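Local atomic coordinates of phosphopantothenoylcysteine decarboxylase (Cryptococcus neoformans, PDB entry 6EOA), a protein that binds flavin mononucleotide and probably decarboxylates phosphopantothenoylcysteine in coenzyme A biosynthesis. Residues 48-60 and 77-90. Sequence-based numbering, arbitrary orientation.
Sequences IKAPDIVGALVKS and YSQEDVDNSVRSAL
V54 and V82 meet at about a right angle, CG1 of V54 lying 3.7 Å from CG1 of V82, at the apolar centre between helices 50-59 and 79-89. One turn on, V58 straddles two partners: its CG2 faces CG2 of V86, and its CG1, anti to the backbone N (chi1 168°), reaches CD1 of L90. Between V54 and V58, G55 has no side chain to hold the helices apart, and its CA comes within 4.4 Å of the CA of V86; the axes approach to 8.0 Å and cross at -43°. CB of A89 fits against O of G55. Toward the N-terminal ends, P51 CG lies 3.9 Å from CB of D81 and 4.0 Å from CD1 of Y77, approaching the ring obliquely, while the methyl of A50 lies over one face of that ring in a CH-pi contact, 4.1 Å from the centroid. Y77 OH is hydrogen-bonded to OG1 of T41, on strand 35-41. V54 touches strands 35-41 and 63-69, and Y77 touches V67 and A69, seating this end of the pair on the parallel sheet of the flavoprotein fold. S78 and D81 form a capping box: S78 N donates to OD2 of D81 at 2.9 Å, D81 N weakly to S78 OG. At the polar edge, OG of S85, anti to the backbone N (chi1 -171°), is carried over O of P51 and donates to it at 2.6 Å from above the carbonyl plane, while G55 N reaches that oxygen from the opposite face. Small residues thus permit close backbone approach, and P51 O serves both its own helix and the neighbouring one.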
loop_
_atom_site.group_PDB
_atom_site.type_symbol
_atom_site.label_atom_id
_atom_site.label_comp_id
_atom_site.label_asym_id
_atom_site.label_seq_id
_atom_site.Cartn_x
_atom_site.Cartn_y
_atom_site.Cartn_z
ATOM N N ILE A 48 2.391 2.638 22.672
ATOM C CA ILE A 48 1.902 2.520 24.042
ATOM C C ILE A 48 2.224 3.791 24.840
ATOM O O ILE A 48 1.490 4.169 25.757
ATOM C CB ILE A 48 2.506 1.278 24.738
ATOM C CG1 ILE A 48 1.976 0.002 24.085
ATOM C CG2 ILE A 48 2.185 1.260 26.227
ATOM C CD1 ILE A 48 2.333 -1.262 24.842
ATOM N N LYS A 49 3.308 4.464 24.466
ATOM C CA LYS A 49 3.714 5.696 25.135
ATOM C C LYS A 49 3.068 6.952 24.544
ATOM O O LYS A 49 3.303 8.061 25.026
ATOM C CB LYS A 49 5.238 5.837 25.100
ATOM C CG LYS A 49 5.962 4.685 25.769
ATOM C CD LYS A 49 5.536 4.566 27.225
ATOM C CE LYS A 49 6.262 3.437 27.930
ATOM N NZ LYS A 49 5.787 3.287 29.332
ATOM N N ALA A 50 2.261 6.781 23.501
ATOM C CA ALA A 50 1.552 7.912 22.896
ATOM C C ALA A 50 0.631 8.638 23.892
ATOM O O ALA A 50 0.597 9.871 23.900
ATOM C CB ALA A 50 0.755 7.454 21.671
ATOM N N PRO A 51 -0.118 7.891 24.736
ATOM C CA PRO A 51 -0.907 8.601 25.752
ATOM C C PRO A 51 -0.071 9.420 26.745
ATOM O O PRO A 51 -0.540 10.467 27.193
ATOM C CB PRO A 51 -1.637 7.467 26.478
ATOM C CG PRO A 51 -1.756 6.401 25.458
ATOM C CD PRO A 51 -0.469 6.457 24.699
ATOM N N ASP A 52 1.132 8.960 27.080
ATOM C CA ASP A 52 2.003 9.706 27.990
ATOM C C ASP A 52 2.469 11.018 27.362
ATOM O O ASP A 52 2.599 12.037 28.044
ATOM C CB ASP A 52 3.211 8.859 28.390
ATOM C CG ASP A 52 2.820 7.626 29.175
ATOM O OD1 ASP A 52 2.560 7.753 30.390
ATOM O OD2 ASP A 52 2.767 6.530 28.575
ATOM N N ILE A 53 2.728 10.982 26.059
ATOM C CA ILE A 53 3.136 12.170 25.319
ATOM C C ILE A 53 2.001 13.189 25.276
ATOM O O ILE A 53 2.200 14.369 25.572
ATOM C CB ILE A 53 3.566 11.812 23.881
ATOM C CG1 ILE A 53 4.867 11.005 23.897
ATOM C CG2 ILE A 53 3.741 13.063 23.049
ATOM C CD1 ILE A 53 5.287 10.485 22.534
ATOM N N VAL A 54 0.809 12.722 24.918
ATOM C CA VAL A 54 -0.362 13.584 24.833
ATOM C C VAL A 54 -0.667 14.223 26.184
ATOM O O VAL A 54 -0.950 15.420 26.265
ATOM C CB VAL A 54 -1.595 12.806 24.338
ATOM C CG1 VAL A 54 -2.832 13.695 24.349
ATOM C CG2 VAL A 54 -1.344 12.252 22.944
ATOM N N GLY A 55 -0.588 13.422 27.242
ATOM C CA GLY A 55 -0.820 13.912 28.587
ATOM C C GLY A 55 0.155 15.011 28.953
ATOM O O GLY A 55 -0.221 15.994 29.591
ATOM N N ALA A 56 1.409 14.852 28.536
ATOM C CA ALA A 56 2.448 15.837 28.829
ATOM C C ALA A 56 2.265 17.118 28.019
ATOM O O ALA A 56 2.539 18.214 28.508
ATOM C CB ALA A 56 3.827 15.248 28.566
ATOM N N LEU A 57 1.816 16.976 26.776
ATOM C CA LEU A 57 1.601 18.130 25.913
ATOM C C LEU A 57 0.374 18.927 26.347
ATOM O O LEU A 57 0.382 20.155 26.290
ATOM C CB LEU A 57 1.467 17.693 24.452
ATOM C CG LEU A 57 2.742 17.116 23.827
ATOM C CD1 LEU A 57 2.542 16.831 22.346
ATOM C CD2 LEU A 57 3.916 18.061 24.037
ATOM N N VAL A 58 -0.676 18.231 26.780
ATOM C CA VAL A 58 -1.872 18.897 27.298
ATOM C C VAL A 58 -1.528 19.762 28.508
ATOM O O VAL A 58 -1.884 20.943 28.564
ATOM C CB VAL A 58 -2.968 17.885 27.706
ATOM C CG1 VAL A 58 -4.069 18.585 28.503
ATOM C CG2 VAL A 58 -3.549 17.189 26.478
ATOM N N LYS A 59 -0.824 19.168 29.467
ATOM C CA LYS A 59 -0.458 19.849 30.704
ATOM C C LYS A 59 0.444 21.052 30.443
ATOM O O LYS A 59 0.411 22.031 31.189
ATOM C CB LYS A 59 0.234 18.875 31.662
ATOM C CG LYS A 59 0.641 19.487 32.998
ATOM C CD LYS A 59 1.844 18.762 33.580
ATOM C CE LYS A 59 2.978 18.704 32.564
ATOM N NZ LYS A 59 3.792 17.462 32.687
ATOM N N SER A 60 1.248 20.970 29.384
ATOM C CA SER A 60 2.123 22.074 29.005
ATOM C C SER A 60 1.279 23.299 28.665
ATOM O O SER A 60 0.393 23.227 27.818
ATOM C CB SER A 60 3.013 21.680 27.824
ATOM O OG SER A 60 4.149 22.525 27.739
ATOM N N TYR A 77 -3.062 1.362 21.665
ATOM C CA TYR A 77 -3.698 2.248 22.638
ATOM C C TYR A 77 -5.077 2.703 22.167
ATOM O O TYR A 77 -5.383 2.669 20.974
ATOM C CB TYR A 77 -2.811 3.465 22.927
ATOM C CG TYR A 77 -2.756 4.492 21.813
ATOM C CD1 TYR A 77 -3.452 5.694 21.910
ATOM C CD2 TYR A 77 -2.010 4.261 20.664
ATOM C CE1 TYR A 77 -3.405 6.634 20.890
ATOM C CE2 TYR A 77 -1.955 5.195 19.644
ATOM C CZ TYR A 77 -2.654 6.375 19.763
ATOM O OH TYR A 77 -2.599 7.303 18.748
ATOM N N SER A 78 -5.903 3.125 23.117
ATOM C CA SER A 78 -7.258 3.579 22.825
ATOM C C SER A 78 -7.445 5.049 23.188
ATOM O O SER A 78 -6.562 5.672 23.782
ATOM C CB SER A 78 -8.276 2.728 23.580
ATOM O OG SER A 78 -8.122 2.897 24.979
ATOM N N GLN A 79 -8.602 5.597 22.835
ATOM C CA GLN A 79 -8.927 6.977 23.167
ATOM C C GLN A 79 -8.981 7.155 24.679
ATOM O O GLN A 79 -8.605 8.198 25.214
ATOM C CB GLN A 79 -10.261 7.382 22.536
ATOM C CG GLN A 79 -10.761 8.752 22.957
ATOM C CD GLN A 79 -9.932 9.872 22.370
ATOM O OE1 GLN A 79 -9.756 9.956 21.153
ATOM N NE2 GLN A 79 -9.412 10.737 23.231
ATOM N N GLU A 80 -9.433 6.116 25.367
ATOM C CA GLU A 80 -9.611 6.203 26.805
ATOM C C GLU A 80 -8.277 6.121 27.534
ATOM O O GLU A 80 -8.135 6.663 28.631
ATOM C CB GLU A 80 -10.564 5.115 27.293
ATOM C CG GLU A 80 -11.549 5.618 28.342
ATOM C CD GLU A 80 -12.261 6.895 27.911
ATOM O OE1 GLU A 80 -12.659 7.000 26.727
ATOM O OE2 GLU A 80 -12.411 7.799 28.758
ATOM N N ASP A 81 -7.301 5.455 26.923
ATOM C CA ASP A 81 -5.938 5.469 27.444
ATOM C C ASP A 81 -5.431 6.906 27.472
ATOM O O ASP A 81 -4.842 7.350 28.458
ATOM C CB ASP A 81 -5.008 4.592 26.596
ATOM C CG ASP A 81 -5.301 3.109 26.744
ATOM O OD1 ASP A 81 -5.812 2.700 27.808
ATOM O OD2 ASP A 81 -5.026 2.352 25.789
ATOM N N VAL A 82 -5.671 7.626 26.379
ATOM C CA VAL A 82 -5.299 9.035 26.284
ATOM C C VAL A 82 -6.029 9.864 27.342
ATOM O O VAL A 82 -5.413 10.659 28.051
ATOM C CB VAL A 82 -5.607 9.606 24.886
ATOM C CG1 VAL A 82 -5.413 11.116 24.874
ATOM C CG2 VAL A 82 -4.735 8.941 23.831
ATOM N N ASP A 83 -7.339 9.663 27.448
ATOM C CA ASP A 83 -8.151 10.375 28.432
ATOM C C ASP A 83 -7.694 10.093 29.863
ATOM O O ASP A 83 -7.567 11.017 30.672
ATOM C CB ASP A 83 -9.625 10.009 28.273
ATOM C CG ASP A 83 -10.257 10.659 27.054
ATOM O OD1 ASP A 83 -9.508 11.174 26.192
ATOM O OD2 ASP A 83 -11.504 10.657 26.955
ATOM N N ASN A 84 -7.451 8.821 30.174
ATOM C CA ASN A 84 -6.900 8.445 31.476
ATOM C C ASN A 84 -5.565 9.138 31.712
ATOM O O ASN A 84 -5.264 9.584 32.819
ATOM C CB ASN A 84 -6.714 6.929 31.578
ATOM C CG ASN A 84 -8.014 6.192 31.825
ATOM O OD1 ASN A 84 -9.018 6.790 32.207
ATOM N ND2 ASN A 84 -7.998 4.880 31.610
ATOM N N SER A 85 -4.775 9.233 30.648
ATOM C CA SER A 85 -3.443 9.810 30.725
ATOM C C SER A 85 -3.494 11.326 30.919
ATOM O O SER A 85 -2.632 11.905 31.585
ATOM C CB SER A 85 -2.649 9.456 29.468
ATOM O OG SER A 85 -1.288 9.817 29.597
ATOM N N VAL A 86 -4.508 11.964 30.341
ATOM C CA VAL A 86 -4.702 13.399 30.521
ATOM C C VAL A 86 -5.103 13.706 31.966
ATOM O O VAL A 86 -4.543 14.608 32.598
ATOM C CB VAL A 86 -5.769 13.952 29.552
ATOM C CG1 VAL A 86 -6.153 15.368 29.931
ATOM C CG2 VAL A 86 -5.259 13.895 28.114
ATOM N N ARG A 87 -6.062 12.948 32.490
ATOM C CA ARG A 87 -6.493 13.115 33.877
ATOM C C ARG A 87 -5.343 12.897 34.847
ATOM O O ARG A 87 -5.205 13.614 35.837
ATOM C CB ARG A 87 -7.630 12.151 34.214
ATOM C CG ARG A 87 -8.882 12.341 33.389
ATOM C CD ARG A 87 -9.965 11.389 33.853
ATOM N NE ARG A 87 -11.036 11.292 32.871
ATOM C CZ ARG A 87 -11.177 10.279 32.026
ATOM N NH1 ARG A 87 -10.316 9.269 32.048
ATOM N NH2 ARG A 87 -12.179 10.273 31.161
ATOM N N SER A 88 -4.524 11.893 34.555
ATOM C CA SER A 88 -3.369 11.575 35.382
ATOM C C SER A 88 -2.392 12.745 35.435
ATOM O O SER A 88 -1.880 13.092 36.499
ATOM C CB SER A 88 -2.669 10.323 34.852
ATOM O OG SER A 88 -1.514 10.028 35.610
ATOM N N ALA A 89 -2.145 13.356 34.281
ATOM C CA ALA A 89 -1.212 14.472 34.184
ATOM C C ALA A 89 -1.794 15.755 34.774
ATOM O O ALA A 89 -1.055 16.600 35.280
ATOM C CB ALA A 89 -0.809 14.695 32.735
ATOM N N LEU A 90 -3.114 15.896 34.715
ATOM C CA LEU A 90 -3.770 17.107 35.206
ATOM C C LEU A 90 -4.318 16.947 36.621
ATOM O O LEU A 90 -5.075 17.796 37.096
ATOM C CB LEU A 90 -4.902 17.520 34.262
ATOM C CG LEU A 90 -4.491 17.934 32.848
ATOM C CD1 LEU A 90 -5.709 18.356 32.045
ATOM C CD2 LEU A 90 -3.460 19.049 32.899
#